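Local coordinates for putative uncharacterized protein (Pyrococcus abyssi virus 1, PDB 4HR1) that is of unknown function but folds as a bromodomain-like bundle of four helices and is seen as a pair of chains, at residues F22-G25 against Y26-T30; G107-K110 against I111-L115. All blocks are in the same frame, centred on the assembly; numbering follows the deposited sequence.

Interaction 1. Residues F22-G25 against Y26-T30; sequences FLKG and YMETT
F22 O takes the amide N-H of Y26 at 3.0 Å, the first i to i+4 bond of this last stretch of helix 5-30, while the F22 ring leaves the turn for I111 and L115 of helix 109-119 and for aromatic side chains of the other chain. L23 comes next: its O accepts from M27 N, and its side chain lies alongside that of M27, a selenomethionine, with CD2 4.1 Å from CE. M27 has CG beside its own backbone N (chi1 -71°) and an extended chain beyond, which lays the selenium and CE beside L23, where the side chain touches V40 of helix 34-63 and E95 of helix 72-98. K24 O accepts from E28 N. The side chains of K24 and E28 also run side by side, CG of the lysine 3.6 Å from OE1, yet NZ stays 6.3 Å from that oxygen, so the opposite charges do not meet. G25 O carries two donors, both from T29: the amide N at 3.1 Å and OG1 at 2.8 Å, arriving from opposite faces of the carbonyl plane. T29 reaches it because its hydroxyl sits beside its own backbone N (chi1 -42°). T30 OG1 repeats the bond one residue on, to Y26 O. Such threonine hydroxyls returning to the carbonyl four residues back are a familiar feature of alpha-helices, here in the last turn of helix 5-30.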
ATOM      1  N   PHE A  22      -0.796  -9.265   6.803  1.00 45.66           N
ATOM      2  CA  PHE A  22      -1.507 -10.000   7.853  1.00 46.02           C
ATOM      3  C   PHE A  22      -1.285 -11.503   7.727  1.00 52.80           C
ATOM      4  O   PHE A  22      -0.884 -12.133   8.709  1.00 52.70           O
ATOM      5  CB  PHE A  22      -3.006  -9.657   7.813  1.00 47.53           C
ATOM      6  CG  PHE A  22      -3.842 -10.220   8.938  1.00 48.31           C
ATOM      7  CD1 PHE A  22      -4.383 -11.497   8.854  1.00 50.61           C
ATOM      8  CD2 PHE A  22      -4.141  -9.450  10.053  1.00 49.99           C
ATOM      9  CE1 PHE A  22      -5.178 -12.006   9.882  1.00 51.61           C
ATOM     10  CE2 PHE A  22      -4.953  -9.954  11.069  1.00 52.56           C
ATOM     11  CZ  PHE A  22      -5.472 -11.225  10.976  1.00 50.19           C
ATOM     12  N   LEU A  23      -1.520 -12.069   6.513  1.00 50.89           N
ATOM     13  CA  LEU A  23      -1.344 -13.498   6.203  1.00 51.21           C
ATOM     14  C   LEU A  23       0.084 -13.973   6.434  1.00 58.06           C
ATOM     15  O   LEU A  23       0.277 -15.047   7.008  1.00 57.15           O
ATOM     16  CB  LEU A  23      -1.721 -13.775   4.749  1.00 50.98           C
ATOM     17  CG  LEU A  23      -3.105 -14.283   4.501  1.00 55.24           C
ATOM     18  CD1 LEU A  23      -3.650 -13.690   3.231  1.00 55.99           C
ATOM     19  CD2 LEU A  23      -3.125 -15.801   4.444  1.00 57.07           C
ATOM     20  N   LYS A  24       1.076 -13.178   5.952  1.00 57.30           N
ATOM     21  CA  LYS A  24       2.520 -13.411   6.080  1.00 58.08           C
ATOM     22  C   LYS A  24       2.879 -13.584   7.564  1.00 64.09           C
ATOM     23  O   LYS A  24       3.488 -14.596   7.938  1.00 64.26           O
ATOM     24  CB  LYS A  24       3.292 -12.221   5.482  1.00 60.99           C
ATOM     25  CG  LYS A  24       4.412 -12.614   4.521  1.00 78.26           C
ATOM     26  CD  LYS A  24       4.113 -12.196   3.085  1.00 85.94           C
ATOM     27  CE  LYS A  24       5.025 -11.103   2.572  1.00 94.19           C
ATOM     28  NZ  LYS A  24       4.563  -9.750   2.980  1.00102.78           N
ATOM     29  N   GLY A  25       2.413 -12.631   8.383  1.00 61.07           N
ATOM     30  CA  GLY A  25       2.597 -12.596   9.828  1.00 61.28           C
ATOM     31  C   GLY A  25       1.970 -13.759  10.561  1.00 67.11           C
ATOM     32  O   GLY A  25       2.603 -14.333  11.456  1.00 66.81           O
ATOM     33  N   TYR A  26       0.729 -14.131  10.175  1.00 64.62           N
ATOM     34  CA  TYR A  26       0.019 -15.271  10.763  1.00 64.60           C
ATOM     35  C   TYR A  26       0.819 -16.548  10.511  1.00 71.44           C
ATOM     36  O   TYR A  26       0.943 -17.382  11.410  1.00 71.30           O
ATOM     37  CB  TYR A  26      -1.415 -15.401  10.189  1.00 64.53           C
ATOM     38  CG  TYR A  26      -2.089 -16.715  10.522  1.00 64.83           C
ATOM     39  CD1 TYR A  26      -2.573 -16.969  11.801  1.00 66.42           C
ATOM     40  CD2 TYR A  26      -2.197 -17.727   9.572  1.00 65.55           C
ATOM     41  CE1 TYR A  26      -3.192 -18.179  12.115  1.00 66.39           C
ATOM     42  CE2 TYR A  26      -2.795 -18.950   9.881  1.00 66.38           C
ATOM     43  CZ  TYR A  26      -3.297 -19.169  11.154  1.00 72.73           C
ATOM     44  OH  TYR A  26      -3.899 -20.362  11.469  1.00 72.73           O
HETATM   45  N   MSE A  27       1.359 -16.681   9.287  1.00 70.54           N
HETATM   46  CA  MSE A  27       2.137 -17.822   8.815  1.00 71.98           C
HETATM   47  C   MSE A  27       3.477 -17.969   9.491  1.00 77.99           C
HETATM   48  O   MSE A  27       3.880 -19.096   9.755  1.00 77.69           O
HETATM   49  CB  MSE A  27       2.295 -17.773   7.301  1.00 74.84           C
HETATM   50  CG  MSE A  27       0.998 -18.075   6.592  1.00 83.03           C
HETATM   51 SE   MSE A  27       1.171 -18.259   4.679  1.00 92.08          SE
HETATM   52  CE  MSE A  27      -0.565 -18.993   4.343  1.00 88.49           C
ATOM     53  N   GLU A  28       4.175 -16.844   9.756  1.00 75.83           N
ATOM     54  CA  GLU A  28       5.452 -16.821  10.466  1.00 76.42           C
ATOM     55  C   GLU A  28       5.249 -17.312  11.915  1.00 81.31           C
ATOM     56  O   GLU A  28       5.977 -18.203  12.364  1.00 81.02           O
ATOM     57  CB  GLU A  28       6.051 -15.402  10.462  1.00 78.06           C
ATOM     58  CG  GLU A  28       6.966 -15.129   9.282  1.00 93.48           C
ATOM     59  CD  GLU A  28       6.605 -13.932   8.421  1.00122.98           C
ATOM     60  OE1 GLU A  28       6.352 -14.130   7.211  1.00122.19           O
ATOM     61  OE2 GLU A  28       6.596 -12.794   8.947  1.00119.84           O
ATOM     62  N   THR A  29       4.226 -16.757  12.614  1.00 77.94           N
ATOM     63  CA  THR A  29       3.854 -17.080  13.996  1.00 78.01           C
ATOM     64  C   THR A  29       3.315 -18.525  14.159  1.00 85.42           C
ATOM     65  O   THR A  29       3.388 -19.073  15.264  1.00 86.18           O
ATOM     66  CB  THR A  29       2.862 -16.032  14.529  1.00 79.91           C
ATOM     67  OG1 THR A  29       3.282 -14.728  14.125  1.00 76.86           O
ATOM     68  CG2 THR A  29       2.707 -16.070  16.049  1.00 76.71           C
ATOM     69  N   THR A  30       2.784 -19.139  13.082  1.00 82.66           N
ATOM     70  CA  THR A  30       2.209 -20.485  13.161  1.00 83.07           C
ATOM     71  C   THR A  30       2.940 -21.559  12.314  1.00 89.12           C
ATOM     72  O   THR A  30       2.623 -22.748  12.429  1.00 88.40           O
ATOM     73  CB  THR A  30       0.679 -20.429  12.982  1.00 90.77           C
ATOM     74  OG1 THR A  30       0.192 -19.171  13.457  1.00 89.39           O
ATOM     75  CG2 THR A  30      -0.040 -21.545  13.723  1.00 90.34           C
TER

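Interaction 2. Residues G107-K110 against I111-L115; sequences GTLK and ISDYL
D113 folds back over the carbonyl of L109 in the first turn of helix 109-119, the short final helix of the bundle, with T108 at the N-cap position, its side chain making no capping bond. From the start of the aspartate side chain, CB lies 3.4 Å from L109 O. CG comes next, at 3.3 Å from the same oxygen, since chi1 of -79° sets it beside the aspartate's own backbone N. At the tip, OD1 stands 3.2 Å from L109 O; both are acceptors, so this is proximity without a bond, and OD2 is farther off. Of the L109 side chain, CD2 comes within 4.3 Å of OD1 of D113. The backbone holds the turn through three bonds, S112 N to T108 O, D113 N to L109 O and Y114 N to K110 O. The buried I111 packs on M96 of helix 72-98, and T108 rests on I93 and L97 of the same helix. Y114 turns its ring to the other chain, where OH is hydrogen-bonded to a backbone atom, while its CB stays 3.4 Å from K110 O.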
ATOM      1  N   GLY A 107     -16.968 -16.426  10.121  1.00 66.77           N
ATOM      2  CA  GLY A 107     -16.272 -16.167   8.869  1.00 65.36           C
ATOM      3  C   GLY A 107     -14.972 -15.435   9.118  1.00 65.76           C
ATOM      4  O   GLY A 107     -14.189 -15.856   9.963  1.00 66.49           O
ATOM      5  N   THR A 108     -14.755 -14.313   8.430  1.00 58.46           N
ATOM      6  CA  THR A 108     -13.556 -13.483   8.609  1.00 56.44           C
ATOM      7  C   THR A 108     -13.960 -12.083   9.034  1.00 57.48           C
ATOM      8  O   THR A 108     -13.195 -11.146   8.841  1.00 58.18           O
ATOM      9  CB  THR A 108     -12.698 -13.445   7.321  1.00 58.23           C
ATOM     10  OG1 THR A 108     -13.494 -12.947   6.245  1.00 61.46           O
ATOM     11  CG2 THR A 108     -12.076 -14.786   6.966  1.00 48.80           C
ATOM     12  N   LEU A 109     -15.152 -11.939   9.609  1.00 52.75           N
ATOM     13  CA  LEU A 109     -15.723 -10.665  10.035  1.00 52.44           C
ATOM     14  C   LEU A 109     -14.854  -9.793  10.920  1.00 52.20           C
ATOM     15  O   LEU A 109     -14.813  -8.580  10.702  1.00 51.37           O
ATOM     16  CB  LEU A 109     -17.070 -10.890  10.715  1.00 53.36           C
ATOM     17  CG  LEU A 109     -18.314 -10.568   9.896  1.00 59.36           C
ATOM     18  CD1 LEU A 109     -19.561 -11.036  10.641  1.00 60.84           C
ATOM     19  CD2 LEU A 109     -18.421  -9.061   9.581  1.00 60.33           C
ATOM     20  N   LYS A 110     -14.213 -10.382  11.944  1.00 46.15           N
ATOM     21  CA  LYS A 110     -13.369  -9.617  12.867  1.00 45.85           C
ATOM     22  C   LYS A 110     -12.045  -9.196  12.192  1.00 47.59           C
ATOM     23  O   LYS A 110     -11.592  -8.069  12.395  1.00 46.95           O
ATOM     24  CB  LYS A 110     -13.072 -10.414  14.149  1.00 48.87           C
ATOM     25  CG  LYS A 110     -14.282 -10.764  15.006  1.00 71.92           C
ATOM     26  CD  LYS A 110     -13.825 -11.438  16.312  1.00 82.49           C
ATOM     27  CE  LYS A 110     -14.958 -12.055  17.095  1.00 90.17           C
ATOM     28  NZ  LYS A 110     -14.476 -12.648  18.372  1.00 99.98           N
ATOM     29  N   ILE A 111     -11.434 -10.121  11.414  1.00 42.26           N
ATOM     30  CA  ILE A 111     -10.186  -9.923  10.689  1.00 42.77           C
ATOM     31  C   ILE A 111     -10.407  -8.788   9.711  1.00 48.68           C
ATOM     32  O   ILE A 111      -9.621  -7.833   9.693  1.00 48.05           O
ATOM     33  CB  ILE A 111      -9.746 -11.230   9.956  1.00 45.50           C
ATOM     34  CG1 ILE A 111      -9.166 -12.265  10.939  1.00 44.04           C
ATOM     35  CG2 ILE A 111      -8.770 -10.931   8.803  1.00 45.32           C
ATOM     36  CD1 ILE A 111      -9.015 -13.586  10.361  1.00 38.79           C
ATOM     37  N   SER A 112     -11.525  -8.881   8.948  1.00 45.19           N
ATOM     38  CA  SER A 112     -11.952  -7.903   7.953  1.00 44.41           C
ATOM     39  C   SER A 112     -12.144  -6.497   8.577  1.00 46.96           C
ATOM     40  O   SER A 112     -11.641  -5.512   8.030  1.00 46.95           O
ATOM     41  CB  SER A 112     -13.207  -8.393   7.228  1.00 46.46           C
ATOM     42  OG  SER A 112     -13.422  -7.705   6.006  1.00 55.71           O
ATOM     43  N   ASP A 113     -12.811  -6.418   9.731  1.00 43.36           N
ATOM     44  CA  ASP A 113     -13.046  -5.155  10.450  1.00 44.25           C
ATOM     45  C   ASP A 113     -11.711  -4.544  10.926  1.00 49.61           C
ATOM     46  O   ASP A 113     -11.506  -3.332  10.777  1.00 50.80           O
ATOM     47  CB  ASP A 113     -14.018  -5.367  11.633  1.00 46.43           C
ATOM     48  CG  ASP A 113     -15.504  -5.444  11.289  1.00 57.07           C
ATOM     49  OD1 ASP A 113     -15.840  -5.651  10.087  1.00 55.05           O
ATOM     50  OD2 ASP A 113     -16.331  -5.344  12.224  1.00 65.66           O
ATOM     51  N   TYR A 114     -10.796  -5.397  11.449  1.00 44.18           N
ATOM     52  CA  TYR A 114      -9.455  -5.000  11.857  1.00 44.44           C
ATOM     53  C   TYR A 114      -8.679  -4.443  10.642  1.00 48.14           C
ATOM     54  O   TYR A 114      -8.117  -3.356  10.726  1.00 49.08           O
ATOM     55  CB  TYR A 114      -8.709  -6.185  12.495  1.00 46.25           C
ATOM     56  CG  TYR A 114      -7.224  -5.954  12.663  1.00 49.24           C
ATOM     57  CD1 TYR A 114      -6.742  -5.035  13.592  1.00 50.64           C
ATOM     58  CD2 TYR A 114      -6.297  -6.670  11.908  1.00 50.38           C
ATOM     59  CE1 TYR A 114      -5.377  -4.811  13.743  1.00 50.28           C
ATOM     60  CE2 TYR A 114      -4.931  -6.460  12.055  1.00 51.27           C
ATOM     61  CZ  TYR A 114      -4.472  -5.528  12.977  1.00 56.98           C
ATOM     62  OH  TYR A 114      -3.121  -5.294  13.110  1.00 52.89           O
ATOM     63  N   LEU A 115      -8.720  -5.147   9.503  1.00 42.36           N
ATOM     64  CA  LEU A 115      -8.037  -4.712   8.277  1.00 40.29           C
ATOM     65  C   LEU A 115      -8.544  -3.376   7.771  1.00 44.20           C
ATOM     66  O   LEU A 115      -7.741  -2.508   7.442  1.00 42.09           O
ATOM     67  CB  LEU A 115      -8.060  -5.798   7.179  1.00 38.67           C
ATOM     68  CG  LEU A 115      -7.231  -7.063   7.480  1.00 40.73           C
ATOM     69  CD1 LEU A 115      -7.446  -8.122   6.417  1.00 40.27           C
ATOM     70  CD2 LEU A 115      -5.752  -6.748   7.625  1.00 39.86           C
TER

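Interactions 1 and 2 are single-helix contacts in series along the chain, about 15 Å apart, centre to centre, and F22 joins them. Its ring meets three residues of 111-115: CE2 is 3.6 Å from Y114 CE2, CZ is 3.8 Å from I111 CG1 and CD2 is 4.0 Å from L115 CD2. Helix 5-30 is thus packed, about two turns from its end, against the first turns of helix 109-119, with M96 of helix 72-98 touching F22, I111 and L115 alike, and L101 touching F22, Y26 and I111. Both contacts also face the second chain through aromatic side chains, F22 and Y26 from one helix and Y114 from the other, so this corner of the bundle contributes to the interface between the two chains.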